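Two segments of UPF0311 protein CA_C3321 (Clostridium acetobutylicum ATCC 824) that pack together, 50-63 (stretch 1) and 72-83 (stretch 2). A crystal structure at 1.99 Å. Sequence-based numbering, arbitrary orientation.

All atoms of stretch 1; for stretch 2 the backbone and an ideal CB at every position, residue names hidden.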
# COMPACT_ATOMS: atom_id res chain seq x y z
N ASN A 50 -22.83 5.44 -21.39
CA ASN A 50 -23.18 4.14 -20.80
C ASN A 50 -22.55 3.91 -19.43
O ASN A 50 -22.14 2.79 -19.10
CB ASN A 50 -22.84 2.98 -21.74
CG ASN A 50 -23.51 3.09 -23.09
OD1 ASN A 50 -22.85 3.03 -24.12
ND2 ASN A 50 -24.83 3.28 -23.09
N PHE A 51 -22.49 4.96 -18.61
CA PHE A 51 -21.91 4.84 -17.29
C PHE A 51 -22.57 5.85 -16.38
O PHE A 51 -21.97 6.89 -16.10
CB PHE A 51 -20.38 5.05 -17.36
CG PHE A 51 -19.63 4.32 -16.31
CD1 PHE A 51 -19.05 3.08 -16.58
CD2 PHE A 51 -19.50 4.86 -15.03
CE1 PHE A 51 -18.38 2.39 -15.60
CE2 PHE A 51 -18.79 4.18 -14.02
CZ PHE A 51 -18.24 2.94 -14.30
N ASN A 52 -23.78 5.54 -15.92
CA ASN A 52 -24.61 6.47 -15.12
C ASN A 52 -25.07 5.84 -13.81
O ASN A 52 -25.60 4.73 -13.79
CB ASN A 52 -25.79 6.95 -15.98
CG ASN A 52 -25.32 7.66 -17.28
OD1 ASN A 52 -24.76 8.76 -17.24
ND2 ASN A 52 -25.54 7.02 -18.42
N GLY A 53 -24.83 6.51 -12.68
CA GLY A 53 -25.20 5.94 -11.39
C GLY A 53 -25.08 6.91 -10.25
O GLY A 53 -25.17 8.12 -10.44
N LYS A 54 -24.88 6.36 -9.06
CA LYS A 54 -24.80 7.16 -7.86
C LYS A 54 -23.69 6.60 -6.96
O LYS A 54 -23.31 5.44 -7.08
CB LYS A 54 -26.14 7.17 -7.11
CG LYS A 54 -26.44 5.86 -6.38
CD LYS A 54 -27.92 5.67 -5.99
CE LYS A 54 -28.37 6.63 -4.84
NZ LYS A 54 -29.91 6.71 -4.75
N VAL A 55 -23.17 7.46 -6.10
CA VAL A 55 -22.28 7.06 -5.02
C VAL A 55 -23.10 6.44 -3.89
O VAL A 55 -24.16 6.93 -3.55
CB VAL A 55 -21.52 8.26 -4.49
CG1 VAL A 55 -20.69 7.90 -3.32
CG2 VAL A 55 -20.65 8.88 -5.63
N LEU A 56 -22.57 5.37 -3.29
CA LEU A 56 -23.26 4.66 -2.19
C LEU A 56 -22.83 5.23 -0.82
O LEU A 56 -21.91 6.03 -0.75
CB LEU A 56 -22.94 3.17 -2.29
CG LEU A 56 -23.48 2.39 -3.48
CD1 LEU A 56 -22.93 0.93 -3.56
CD2 LEU A 56 -25.03 2.38 -3.45
N PRO A 57 -23.51 4.84 0.27
CA PRO A 57 -23.05 5.28 1.61
C PRO A 57 -21.68 4.71 1.98
O PRO A 57 -21.24 3.74 1.40
CB PRO A 57 -24.12 4.74 2.55
CG PRO A 57 -25.35 4.41 1.63
CD PRO A 57 -24.71 3.99 0.36
N GLY A 58 -21.03 5.33 2.94
CA GLY A 58 -19.80 4.77 3.51
C GLY A 58 -18.50 5.42 3.08
O GLY A 58 -17.45 5.00 3.52
N GLY A 59 -18.59 6.42 2.21
CA GLY A 59 -17.44 7.02 1.57
C GLY A 59 -16.74 8.03 2.45
O GLY A 59 -17.36 8.91 3.06
N ILE A 60 -15.43 7.89 2.54
CA ILE A 60 -14.59 8.82 3.27
C ILE A 60 -13.32 9.11 2.46
O ILE A 60 -12.71 8.19 1.92
CB ILE A 60 -14.16 8.20 4.61
CG1 ILE A 60 -15.35 8.18 5.58
CG2 ILE A 60 -12.99 8.97 5.20
CD1 ILE A 60 -15.72 9.58 6.14
N ASP A 61 -12.96 10.39 2.37
CA ASP A 61 -11.63 10.78 1.92
C ASP A 61 -10.73 11.09 3.13
O ASP A 61 -10.99 12.02 3.90
CB ASP A 61 -11.70 11.98 0.98
CG ASP A 61 -10.39 12.19 0.20
OD1 ASP A 61 -9.40 11.48 0.49
OD2 ASP A 61 -10.33 13.08 -0.69
N SER A 62 -9.71 10.28 3.33
CA SER A 62 -8.72 10.53 4.34
C SER A 62 -7.59 11.37 3.73
O SER A 62 -6.95 10.96 2.77
CB SER A 62 -8.18 9.24 4.89
OG SER A 62 -7.33 9.52 5.97
N GLN A 63 -7.38 12.56 4.29
CA GLN A 63 -6.49 13.57 3.74
C GLN A 63 -5.48 14.05 4.76
O GLN A 63 -5.78 14.17 5.93
CB GLN A 63 -7.29 14.78 3.31
CG GLN A 63 -8.37 14.45 2.37
CD GLN A 63 -9.08 15.69 1.87
OE1 GLN A 63 -9.12 16.74 2.54
NE2 GLN A 63 -9.66 15.57 0.70
N UNK A 72 -2.12 15.14 0.51
CA UNK A 72 -2.17 13.72 0.07
C UNK A 72 -3.56 13.19 0.39
O UNK A 72 -3.99 13.23 1.53
CB UNK A 72 -1.09 12.87 0.75
N UNK A 73 -4.25 12.71 -0.64
CA UNK A 73 -5.63 12.26 -0.56
C UNK A 73 -5.76 10.76 -0.80
O UNK A 73 -5.13 10.23 -1.72
CB UNK A 73 -6.49 13.02 -1.57
N UNK A 74 -6.58 10.09 0.02
CA UNK A 74 -6.92 8.68 -0.17
C UNK A 74 -8.38 8.46 0.15
O UNK A 74 -8.77 8.42 1.34
CB UNK A 74 -6.04 7.78 0.70
N UNK A 75 -9.19 8.32 -0.88
CA UNK A 75 -10.66 8.12 -0.75
C UNK A 75 -11.10 6.68 -0.99
O UNK A 75 -10.56 6.01 -1.85
CB UNK A 75 -11.40 9.03 -1.73
N UNK A 76 -12.00 6.18 -0.15
CA UNK A 76 -12.58 4.88 -0.35
C UNK A 76 -14.06 5.03 -0.32
O UNK A 76 -14.64 5.43 0.72
CB UNK A 76 -12.10 3.87 0.70
N UNK A 77 -14.68 4.69 -1.45
CA UNK A 77 -16.11 4.76 -1.63
C UNK A 77 -16.52 3.85 -2.80
O UNK A 77 -15.68 3.21 -3.41
CB UNK A 77 -16.55 6.20 -1.87
N UNK A 78 -17.82 3.82 -3.11
CA UNK A 78 -18.37 2.87 -4.07
C UNK A 78 -19.50 3.54 -4.81
O UNK A 78 -20.12 4.50 -4.33
CB UNK A 78 -18.85 1.59 -3.38
N UNK A 79 -19.73 3.04 -6.00
CA UNK A 79 -20.80 3.56 -6.82
C UNK A 79 -21.65 2.38 -7.22
O UNK A 79 -21.19 1.25 -7.24
CB UNK A 79 -20.27 4.32 -8.04
N UNK A 80 -22.91 2.67 -7.51
CA UNK A 80 -23.84 1.72 -8.02
C UNK A 80 -24.35 2.27 -9.32
O UNK A 80 -24.89 3.37 -9.35
CB UNK A 80 -24.97 1.44 -7.03
N UNK A 81 -24.20 1.49 -10.38
CA UNK A 81 -24.70 1.86 -11.66
C UNK A 81 -26.17 1.48 -11.83
O UNK A 81 -26.69 0.62 -11.13
CB UNK A 81 -23.85 1.21 -12.75
N UNK A 82 -26.79 2.10 -12.82
CA UNK A 82 -28.20 1.94 -13.08
C UNK A 82 -28.57 0.54 -13.59
O UNK A 82 -29.71 0.17 -13.51
CB UNK A 82 -28.65 3.00 -14.09
N UNK A 83 -27.61 -0.23 -14.09
CA UNK A 83 -27.83 -1.64 -14.42
C UNK A 83 -27.65 -2.55 -13.20
O UNK A 83 -27.69 -3.75 -13.34
CB UNK A 83 -26.87 -2.07 -15.53

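Stretch 2 pairs antiparallel with two separate parts of stretch 1. The register shifts by two between Val55 and Ile60, with loops between.

Position 72 has a CB that points sideways, with no atom of stretch 1 within 5.5 Å, so stretch 1 hardly restricts the choice. It is Glu72, whose carboxylate is bonded elsewhere in the structure.

Position 73 pairs with Gln63. Its CB is on the same face as Asp61 and Gln63, with Asp61 OD1 3.9 Å from the ideal CB. A side chain with a donor could use this carboxylate, and an aliphatic one could lie along the chain of Gln63. It is Leu73, whose CD2 lies 3.3 Å from Asp61 OD2 and so makes no polar use of it.

Position 74 is a hydrogen-bonded pair with Ser62, and its CB shares the face of Ser62. A small or polar residue suits, though larger ones are not excluded. It is Ser74. The backbone does the pairing: Ser62 N to Ser74 O and Ser74 N to Ser62 O are both 2.9 Å.

At position 75 the ideal CB sits 3.8 Å from Asp61 CG. A small residue fits easily here; a larger one would have to steer past the carboxylate. It is Ala75, whose methyl packs against Asp61. Asp61 CA and Ala75 CA are 3.9 Å apart.

Position 76 pairs with Ile60, on the same face. A long or beta-branched side chain would suit. It is Arg76, whose end leads away to partners elsewhere. Its backbone bonds Ile60 twice, Ile60 N to Arg76 O at 3.2 Å and Arg76 N to Ile60 O at 3.0 Å.

Position 77 points toward stretch 1 where Gly59 has no side chain. The ideal CB is 3.6 Å from Gly59 CA, and a CB on Gly59 would clash with it. Val55 CG1 is nearby, so an apolar or aromatic residue suits. It is Tyr77, with chi1 p; its CD1 lies 4.3 Å from Val55 CG1.

Position 78 points sideways, with Leu56 CD1 4.1 Å from the CB. Small or apolar residues suit. It is Ala78, touching that methyl. Leu56 N donates to Ala78 O (2.8 Å), and water 2 joins Ala78 N to Leu56 O.

Position 79 shares a face with Val55, and the ring of Phe51 is within reach. An aliphatic residue is favoured. It is Ile79: CG2 meets Val55 CG2 at 4.0 Å, and CD1 meets Phe51 CE2 at 3.9 Å, near the ring plane.

Position 80 has Leu56 CD2 3.7 Å from its CB and pairs with Lys54. A long side chain with an apolar stem would suit. It is Arg80, its CB against Leu56. Lys54 N donates to Arg80 O (3.0 Å) and Arg80 N to Lys54 O (2.8 Å).

Position 81 pairs with Gly53, and its CB points sideways. A CB on Gly53 would clash with the CA of 81. Phe51 invites an apolar partner. It is Leu81, with CD1 over the ring face, 3.9 Å from the centroid of Phe51.

Position 82 has a sideways CB 3.5 Å from Asn52 O; polar residues suit, but many would. It is Asp82: its N donates to Asn52 O (3.0 Å), and water 1 bridges its OD1 to Asn52 N.

Position 83 is free of stretch 1. It is Asp83.

Stretch 2 (72-83) ELSARYAIRLDD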
# COMPACT_ATOMS: atom_id res chain seq x y z
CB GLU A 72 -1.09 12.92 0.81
CG GLU A 72 0.34 13.42 0.55
CD GLU A 72 1.38 12.70 1.40
OE1 GLU A 72 1.04 11.67 2.01
OE2 GLU A 72 2.52 13.18 1.49
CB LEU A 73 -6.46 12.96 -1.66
CG LEU A 73 -6.39 14.48 -1.55
CD1 LEU A 73 -5.87 15.06 -2.81
CD2 LEU A 73 -7.76 15.10 -1.21
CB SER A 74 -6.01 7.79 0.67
OG SER A 74 -6.23 6.39 0.38
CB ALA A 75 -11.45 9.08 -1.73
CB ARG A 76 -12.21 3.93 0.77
CG ARG A 76 -10.75 3.69 0.92
CD ARG A 76 -10.51 2.87 2.16
NE ARG A 76 -9.19 2.29 2.15
CZ ARG A 76 -8.68 1.58 3.13
NH1 ARG A 76 -9.38 1.36 4.21
NH2 ARG A 76 -7.46 1.07 3.01
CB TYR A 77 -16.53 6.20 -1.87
CG TYR A 77 -15.91 6.88 -3.07
CD1 TYR A 77 -16.58 6.96 -4.28
CD2 TYR A 77 -14.67 7.47 -2.98
CE1 TYR A 77 -16.01 7.60 -5.36
CE2 TYR A 77 -14.08 8.08 -4.07
CZ TYR A 77 -14.75 8.16 -5.25
OH TYR A 77 -14.16 8.80 -6.33
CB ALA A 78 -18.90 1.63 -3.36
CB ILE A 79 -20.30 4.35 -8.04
CG1 ILE A 79 -19.39 3.56 -8.95
CG2 ILE A 79 -19.47 5.55 -7.61
CD1 ILE A 79 -18.88 4.42 -10.09
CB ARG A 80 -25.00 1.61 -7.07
CG ARG A 80 -26.11 0.71 -7.60
CD ARG A 80 -26.52 -0.25 -6.56
NE ARG A 80 -25.86 -1.50 -6.83
CZ ARG A 80 -25.28 -2.26 -5.92
NH1 ARG A 80 -25.18 -1.90 -4.65
NH2 ARG A 80 -24.72 -3.38 -6.33
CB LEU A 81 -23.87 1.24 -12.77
CG LEU A 81 -22.40 1.63 -12.80
CD1 LEU A 81 -21.80 1.21 -14.15
CD2 LEU A 81 -22.26 3.12 -12.58
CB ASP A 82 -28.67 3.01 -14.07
CG ASP A 82 -27.95 2.92 -15.40
OD1 ASP A 82 -26.94 2.16 -15.49
OD2 ASP A 82 -28.40 3.63 -16.35
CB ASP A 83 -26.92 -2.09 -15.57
CG ASP A 83 -25.43 -2.20 -15.16
OD1 ASP A 83 -25.05 -1.88 -14.00
OD2 ASP A 83 -24.64 -2.61 -16.03
O HOH W 1 -24.69 2.96 -16.55
O HOH W 2 -19.37 4.82 -0.77
O HOH W 3 -14.81 4.81 3.36
O HOH W 4 -10.72 6.61 3.44
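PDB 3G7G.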